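Local coordinates for rusticyanin (PDB 2CAL), which carries electrons from cytochrome c552 to the A-type oxidase in the periplasm, using a single bound copper ion, at residues E19-K24 with V37-A42; A69-T74 with W126-G131. The protein carries 1 engineered substitution. All coordinates share one frame; numbering follows the deposited sequence. Where two conformers were deposited one is given.

Overall arrangement
Rusticyanin is a blue copper protein built on two mixed beta sheets. From the N terminus, helix 11-18 leads into the loop 19-24. Interaction 1 closes when strand 36-43 lays its residues 37-42 against this loop. The chain then runs on to strand 70-77. Interaction 2 closes later, when the end of strand 119-126 and the following turn, 126-131, come back to residues 69-74. The two contacts follow in series and neither nest nor cross. Both reach the same sheet, in which strands 36-43 and 70-77 are parallel neighbours: Val37 N lies 2.9 Å from Thr70 O. Their centres are about 13 Å apart, and both lie away from the copper site.

Interaction 1 (E19-K24 with V37-A42); sequences EKDTGK and VHVVAA
Asp21 and Thr22 bond to the backbone of His38 and Val40 on strand 36-43. Segment 19-24, the loop after helix 11-18, lies against this strand of the cupredoxin sheet, away from the copper site. Its bonds to the strand come from one backbone N-H and two side-chain oxygens. Thr22 N donates to His38 O (3.0 Å, 166° at the hydrogen), in the plane of that carbonyl. Thr22 OG1 accepts from His38 N at 3.0 Å. Its chi1 of 62° sets OG1 between its own backbone N and carbonyl carbon, while CG2 lies anti to the carbonyl carbon. With OG1 there and its own N-H on His38 O, Thr22 binds both polar backbone atoms of His38. The methyl CG2 meets the imidazole obliquely, 3.7 Å from His38 CD2.

Asp21 CG is anti to the backbone N (chi1 -177°), which carries the carboxylate to the strand. Asp21 OD2 takes the N-H of Val40 at 3.0 Å with its anti lone pair, the one turned away from OD1. OD2 also accepts from Tyr32 OH. Asp21 OD1 accepts from Gly23 N at 2.9 Å, an Asx turn; this donor sits above the carboxylate plane. His56 ND1 is a further partner of OD1. Asp21 also touches Val55 of strand 53-55.

Beside these bonds, Val40 packs against the backbone entering Asp21. Its CG2 lies 3.7 Å from Asp21 N. The CA of Asp21 makes a C-H...O contact to His38 O, 3.3 Å away.

Asp21 is buried, and each carboxylate oxygen has two hydrogen-bonding partners. They hold the group in place and would be expected to stabilise its negative charge. Three bonds from Asp21 and Thr22 thus fix the loop to strand 36-43, with Val40 CG2 and Thr22 CG2 packing beside them.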
ATOM      1  N   GLU A  19       0.150  -0.873  13.576  1.00 13.69           N
ATOM      2  CA  GLU A  19      -0.825  -0.312  14.522  1.00 15.55           C
ATOM      3  C   GLU A  19      -0.915   1.214  14.449  1.00 13.92           C
ATOM      4  O   GLU A  19      -1.733   1.843  15.161  1.00 17.63           O
ATOM      5  CB  GLU A  19      -0.414  -0.801  15.917  0.52 17.24           C
ATOM      6  CG  GLU A  19      -0.465  -2.312  16.088  0.52 16.77           C
ATOM      7  CD  GLU A  19       0.132  -2.875  17.350  0.52 18.90           C
ATOM      8  OE1 GLU A  19       0.763  -2.138  18.128  0.52 26.65           O
ATOM      9  OE2 GLU A  19       0.010  -4.095  17.638  0.52 29.22           O
ATOM     10  N   LYS A  20      -0.169   1.907  13.599  1.00 13.97           N
ATOM     11  CA  LYS A  20      -0.225   3.357  13.484  1.00 14.20           C
ATOM     12  C   LYS A  20      -1.141   3.802  12.330  1.00 12.68           C
ATOM     13  O   LYS A  20      -1.150   5.026  12.083  1.00 13.73           O
ATOM     14  CB  LYS A  20       1.162   3.942  13.243  1.00 16.15           C
ATOM     15  CG  LYS A  20       2.110   4.036  14.411  1.00 25.46           C
ATOM     16  CD  LYS A  20       1.743   3.559  15.760  1.00 19.26           C
ATOM     17  CE  LYS A  20       2.919   3.530  16.721  1.00 15.84           C
ATOM     18  NZ  LYS A  20       3.050   2.141  17.249  1.00 16.43           N
ATOM     19  N   ASP A  21      -1.791   2.858  11.660  1.00 12.23           N
ATOM     20  CA  ASP A  21      -2.797   3.234  10.672  1.00 11.80           C
ATOM     21  C   ASP A  21      -3.942   3.938  11.408  1.00 11.36           C
ATOM     22  O   ASP A  21      -4.557   3.398  12.321  1.00 12.35           O
ATOM     23  CB  ASP A  21      -3.249   2.011   9.909  1.00 11.30           C
ATOM     24  CG  ASP A  21      -4.232   2.367   8.832  1.00 11.89           C
ATOM     25  OD1 ASP A  21      -5.450   2.538   9.121  1.00 12.16           O
ATOM     26  OD2 ASP A  21      -3.802   2.549   7.638  1.00 11.69           O
ATOM     27  N   THR A  22      -4.272   5.146  10.937  1.00 12.27           N
ATOM     28  CA  THR A  22      -5.293   5.966  11.618  1.00 11.87           C
ATOM     29  C   THR A  22      -6.686   5.784  11.047  1.00 11.97           C
ATOM     30  O   THR A  22      -7.611   6.576  11.377  1.00 14.18           O
ATOM     31  CB  THR A  22      -4.841   7.427  11.691  1.00 12.66           C
ATOM     32  OG1 THR A  22      -4.689   7.965  10.333  1.00 13.44           O
ATOM     33  CG2 THR A  22      -3.521   7.660  12.395  1.00 13.24           C
ATOM     34  N   GLY A  23      -6.943   4.772  10.230  1.00 12.62           N
ATOM     35  CA  GLY A  23      -8.266   4.526   9.668  1.00 13.20           C
ATOM     36  C   GLY A  23      -9.241   3.878  10.606  1.00 13.09           C
ATOM     37  O   GLY A  23      -8.841   3.310  11.645  1.00 15.11           O
ATOM     38  N   LYS A  24     -10.527   3.904  10.265  1.00 13.82           N
ATOM     39  CA  LYS A  24     -11.617   3.279  10.957  1.00 15.45           C
ATOM     40  C   LYS A  24     -12.267   2.308   9.992  1.00 14.82           C
ATOM     41  O   LYS A  24     -12.592   2.698   8.877  1.00 15.48           O
ATOM     42  CB  LYS A  24     -12.628   4.347  11.465  1.00 17.68           C
ATOM     43  CG  LYS A  24     -13.778   3.788  12.294  1.00 21.28           C
ATOM     44  CD  LYS A  24     -14.745   4.917  12.698  1.00 30.55           C
ATOM     45  CE  LYS A  24     -15.903   4.367  13.503  1.00 35.09           C
ATOM     46  N   VAL A  37      -3.375  12.184   7.488  1.00 12.89           N
ATOM     47  CA  VAL A  37      -3.808  10.811   7.761  1.00 12.72           C
ATOM     48  C   VAL A  37      -2.620   9.867   7.530  1.00 12.67           C
ATOM     49  O   VAL A  37      -1.717  10.186   6.745  1.00 12.97           O
ATOM     50  CB  VAL A  37      -5.042  10.439   6.964  1.00 12.48           C
ATOM     51  CG1 VAL A  37      -6.129  11.505   7.172  1.00 14.52           C
ATOM     52  CG2 VAL A  37      -4.730  10.294   5.458  1.00 14.87           C
ATOM     53  N   HIS A  38      -2.627   8.759   8.242  1.00 12.42           N
ATOM     54  CA  HIS A  38      -1.483   7.828   8.234  1.00 12.11           C
ATOM     55  C   HIS A  38      -1.952   6.461   7.804  1.00 11.32           C
ATOM     56  O   HIS A  38      -2.669   5.785   8.538  1.00 12.62           O
ATOM     57  CB  HIS A  38      -0.849   7.822   9.630  1.00 13.31           C
ATOM     58  CG  HIS A  38      -0.570   9.229  10.106  1.00 14.77           C
ATOM     59  ND1 HIS A  38       0.676   9.846   9.990  1.00 15.18           N
ATOM     60  CD2 HIS A  38      -1.335  10.146  10.725  1.00 14.69           C
ATOM     61  CE1 HIS A  38       0.632  11.088  10.482  1.00 15.08           C
ATOM     62  NE2 HIS A  38      -0.610  11.283  10.937  1.00 15.40           N
ATOM     63  N   VAL A  39      -1.608   6.089   6.573  1.00 10.80           N
ATOM     64  CA  VAL A  39      -1.941   4.810   5.961  1.00 11.02           C
ATOM     65  C   VAL A  39      -0.739   3.872   6.147  1.00 10.78           C
ATOM     66  O   VAL A  39       0.356   4.235   5.688  1.00 12.20           O
ATOM     67  CB  VAL A  39      -2.237   4.989   4.478  1.00 11.33           C
ATOM     68  CG1 VAL A  39      -2.518   3.627   3.831  1.00 13.30           C
ATOM     69  CG2 VAL A  39      -3.407   5.950   4.250  1.00 13.49           C
ATOM     70  N   VAL A  40      -0.968   2.722   6.762  1.00 10.56           N
ATOM     71  CA  VAL A  40       0.159   1.758   6.880  1.00 11.22           C
ATOM     72  C   VAL A  40      -0.285   0.491   6.178  1.00 10.55           C
ATOM     73  O   VAL A  40      -1.201  -0.224   6.601  1.00 11.59           O
ATOM     74  CB  VAL A  40       0.585   1.528   8.339  1.00 11.58           C
ATOM     75  CG1 VAL A  40       1.816   0.611   8.337  1.00 12.36           C
ATOM     76  CG2 VAL A  40       0.885   2.846   9.044  1.00 12.33           C
ATOM     77  N   ALA A  41       0.409   0.217   5.061  1.00 11.31           N
ATOM     78  CA  ALA A  41       0.114  -0.924   4.222  1.00 10.93           C
ATOM     79  C   ALA A  41       1.249  -1.936   4.212  1.00 10.40           C
ATOM     80  O   ALA A  41       2.413  -1.541   4.281  1.00 11.05           O
ATOM     81  CB  ALA A  41      -0.083  -0.447   2.767  1.00 12.15           C
ATOM     82  N   ALA A  42       0.880  -3.199   4.123  1.00 11.15           N
ATOM     83  CA  ALA A  42       1.894  -4.276   4.026  1.00 10.62           C
ATOM     84  C   ALA A  42       1.539  -5.203   2.906  1.00 10.85           C
ATOM     85  O   ALA A  42       0.389  -5.446   2.566  1.00 12.43           O
ATOM     86  CB  ALA A  42       1.917  -5.094   5.322  1.00 13.14           C
TER

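Interaction 2 (A69-T74 with W126-G131); sequences ATVDVT and WHPTAG
Val71 and Trp126 pair across neighbouring antiparallel strands of the cupredoxin beta sandwich, as a hydrogen-bonded pair. Strand 70-77 runs beside the end of strand 119-126, where the chain leaves the sheet for the turn that leads to strand 131-136. The contact joins that turn to the sheet.

Two backbone bonds set the register. Val71 N donates to Trp126 O at 2.9 Å, with a C=O...N angle of 162°. The return bond, Trp126 N to Val71 O, is bent and weak.

Apolar contacts lie on the face of the sheet that carries both side chains of the pair. Val71 and Trp126 lie side by side and point the same way. Trp126 CG is anti to its backbone N (chi1 -179°), and the six-membered part of the indole reaches Val71: CE3 is 3.9 Å from Val71 CB. Pro128 folds back over the indole, its CG 3.5 Å above the ring plane and over its centre. Its CD also touches Val71 CG2. Ile65 of strand 62-65 touches both Val71 and Trp126, and Tyr133 meets the indole edge-to-face. The tryptophan thus sits between the two sheets.

Polar side chains occupy the other side of the strand pair. Thr70 and His127 run alongside each other; the imidazole lies obliquely to the hydroxyl.

One water lies 2.9 Å from both Ala69 O and Pro128 O and links the two segments through these carbonyls. Closer to the pair, Thr70 OG1 meets a carbon of the imidazole, CE1 of His127, at 3.0 Å.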
ATOM      1  N   ALA A  69      -6.577  16.406   2.550  1.00 15.82           N
ATOM      2  CA  ALA A  69      -5.700  15.841   3.567  1.00 16.10           C
ATOM      3  C   ALA A  69      -4.327  15.536   2.986  1.00 15.46           C
ATOM      4  O   ALA A  69      -4.159  15.161   1.814  1.00 16.08           O
ATOM      5  CB  ALA A  69      -6.282  14.547   4.120  1.00 22.23           C
ATOM      6  N   THR A  70      -3.314  15.687   3.838  1.00 14.91           N
ATOM      7  CA  THR A  70      -1.999  15.103   3.590  1.00 14.65           C
ATOM      8  C   THR A  70      -2.036  13.611   3.912  1.00 12.98           C
ATOM      9  O   THR A  70      -2.510  13.251   4.973  1.00 14.96           O
ATOM     10  CB  THR A  70      -0.933  15.785   4.437  1.00 15.26           C
ATOM     11  OG1 THR A  70      -0.920  17.187   4.089  1.00 18.08           O
ATOM     12  CG2 THR A  70       0.450  15.217   4.191  1.00 17.57           C
ATOM     13  N   VAL A  71      -1.559  12.780   3.005  1.00 12.64           N
ATOM     14  CA  VAL A  71      -1.608  11.334   3.177  1.00 12.29           C
ATOM     15  C   VAL A  71      -0.147  10.869   3.365  1.00 12.67           C
ATOM     16  O   VAL A  71       0.664  10.974   2.454  1.00 12.44           O
ATOM     17  CB  VAL A  71      -2.283  10.593   2.013  1.00 12.65           C
ATOM     18  CG1 VAL A  71      -2.404   9.088   2.343  1.00 14.42           C
ATOM     19  CG2 VAL A  71      -3.651  11.169   1.676  1.00 13.49           C
ATOM     20  N   ASP A  72       0.164  10.366   4.553  1.00 13.41           N
ATOM     21  CA  ASP A  72       1.493   9.821   4.828  1.00 11.88           C
ATOM     22  C   ASP A  72       1.341   8.315   4.756  1.00 11.52           C
ATOM     23  O   ASP A  72       0.626   7.689   5.563  1.00 12.63           O
ATOM     24  CB  ASP A  72       1.965  10.264   6.206  1.00 13.70           C
ATOM     25  CG  ASP A  72       2.379  11.715   6.266  1.00 15.36           C
ATOM     26  OD1 ASP A  72       2.561  12.440   5.252  1.00 18.56           O
ATOM     27  OD2 ASP A  72       2.550  12.178   7.422  1.00 17.12           O
ATOM     28  N   VAL A  73       1.970   7.739   3.742  1.00 11.00           N
ATOM     29  CA  VAL A  73       1.909   6.292   3.493  1.00 11.09           C
ATOM     30  C   VAL A  73       3.221   5.653   4.009  1.00 11.07           C
ATOM     31  O   VAL A  73       4.316   6.082   3.661  1.00 12.80           O
ATOM     32  CB  VAL A  73       1.738   5.964   2.007  1.00 11.83           C
ATOM     33  CG1 VAL A  73       1.615   4.455   1.807  1.00 12.94           C
ATOM     34  CG2 VAL A  73       0.492   6.664   1.470  1.00 13.18           C
ATOM     35  N   THR A  74       3.061   4.611   4.780  1.00 11.44           N
ATOM     36  CA  THR A  74       4.151   3.700   5.153  1.00 10.86           C
ATOM     37  C   THR A  74       3.859   2.359   4.482  1.00 10.64           C
ATOM     38  O   THR A  74       2.734   1.860   4.574  1.00 11.85           O
ATOM     39  CB  THR A  74       4.196   3.479   6.674  1.00 12.55           C
ATOM     40  OG1 THR A  74       4.313   4.759   7.329  1.00 14.24           O
ATOM     41  CG2 THR A  74       5.402   2.630   7.044  1.00 14.00           C
ATOM     42  N   TRP A 126       1.778  12.243   0.071  1.00 11.83           N
ATOM     43  CA  TRP A 126       0.878  12.321  -1.055  1.00 12.06           C
ATOM     44  C   TRP A 126      -0.170  13.371  -0.780  1.00 11.99           C
ATOM     45  O   TRP A 126      -0.772  13.378   0.290  1.00 12.93           O
ATOM     46  CB  TRP A 126       0.247  10.939  -1.323  1.00 11.47           C
ATOM     47  CG  TRP A 126      -0.704  10.801  -2.477  1.00 11.63           C
ATOM     48  CD1 TRP A 126      -0.575  11.381  -3.736  1.00 12.91           C
ATOM     49  CD2 TRP A 126      -1.924  10.013  -2.525  1.00 11.95           C
ATOM     50  NE1 TRP A 126      -1.644  10.996  -4.514  1.00 13.05           N
ATOM     51  CE2 TRP A 126      -2.495  10.167  -3.806  1.00 12.31           C
ATOM     52  CE3 TRP A 126      -2.606   9.209  -1.597  1.00 11.86           C
ATOM     53  CZ2 TRP A 126      -3.676   9.551  -4.156  1.00 13.30           C
ATOM     54  CZ3 TRP A 126      -3.779   8.604  -1.951  1.00 12.88           C
ATOM     55  CH2 TRP A 126      -4.308   8.775  -3.220  1.00 13.63           C
ATOM     56  N   HIS A 127      -0.378  14.244  -1.769  1.00 12.25           N
ATOM     57  CA  HIS A 127      -1.341  15.336  -1.686  1.00 13.14           C
ATOM     58  C   HIS A 127      -2.290  15.247  -2.894  1.00 13.34           C
ATOM     59  O   HIS A 127      -2.099  16.064  -3.795  1.00 14.08           O
ATOM     60  CB  HIS A 127      -0.625  16.696  -1.678  1.00 14.60           C
ATOM     61  CG  HIS A 127       0.149  17.001  -0.446  1.00 14.51           C
ATOM     62  ND1 HIS A 127      -0.417  17.737   0.591  1.00 15.96           N
ATOM     63  CD2 HIS A 127       1.419  16.751  -0.089  1.00 15.87           C
ATOM     64  CE1 HIS A 127       0.508  17.856   1.529  1.00 17.30           C
ATOM     65  NE2 HIS A 127       1.622  17.273   1.172  1.00 17.61           N
ATOM     66  N   PRO A 128      -3.195  14.276  -2.931  1.00 14.35           N
ATOM     67  CA  PRO A 128      -4.017  14.092  -4.138  1.00 15.00           C
ATOM     68  C   PRO A 128      -5.146  15.111  -4.296  1.00 15.33           C
ATOM     69  O   PRO A 128      -5.718  15.624  -3.335  1.00 14.46           O
ATOM     70  CB  PRO A 128      -4.685  12.735  -3.911  1.00 15.51           C
ATOM     71  CG  PRO A 128      -4.734  12.623  -2.415  1.00 15.44           C
ATOM     72  CD  PRO A 128      -3.456  13.242  -1.891  1.00 15.15           C
ATOM     73  N   THR A 129      -5.443  15.368  -5.573  1.00 15.55           N
ATOM     74  CA  THR A 129      -6.710  15.980  -5.881  1.00 15.56           C
ATOM     75  C   THR A 129      -7.797  14.942  -5.657  1.00 14.85           C
ATOM     76  O   THR A 129      -7.626  13.710  -5.673  1.00 15.11           O
ATOM     77  CB  THR A 129      -6.778  16.493  -7.327  1.00 18.14           C
ATOM     78  OG1 THR A 129      -6.603  15.394  -8.202  1.00 23.60           O
ATOM     79  CG2 THR A 129      -5.614  17.445  -7.595  1.00 21.01           C
ATOM     80  N   ALA A 130      -9.022  15.446  -5.449  1.00 15.48           N
ATOM     81  CA  ALA A 130     -10.179  14.558  -5.321  1.00 14.49           C
ATOM     82  C   ALA A 130     -10.342  13.664  -6.528  1.00 14.49           C
ATOM     83  O   ALA A 130     -10.039  14.061  -7.665  1.00 16.20           O
ATOM     84  CB  ALA A 130     -11.438  15.396  -5.069  1.00 18.08           C
ATOM     85  N   GLY A 131     -10.879  12.445  -6.332  1.00 13.57           N
ATOM     86  CA  GLY A 131     -11.053  11.482  -7.397  1.00 14.91           C
ATOM     87  C   GLY A 131     -10.828  10.079  -6.881  1.00 12.60           C
ATOM     88  O   GLY A 131     -10.618   9.855  -5.684  1.00 15.62           O
TER
HETATM   89  O   HOH W   1      -4.986  16.398  -0.675  1.00 22.91           O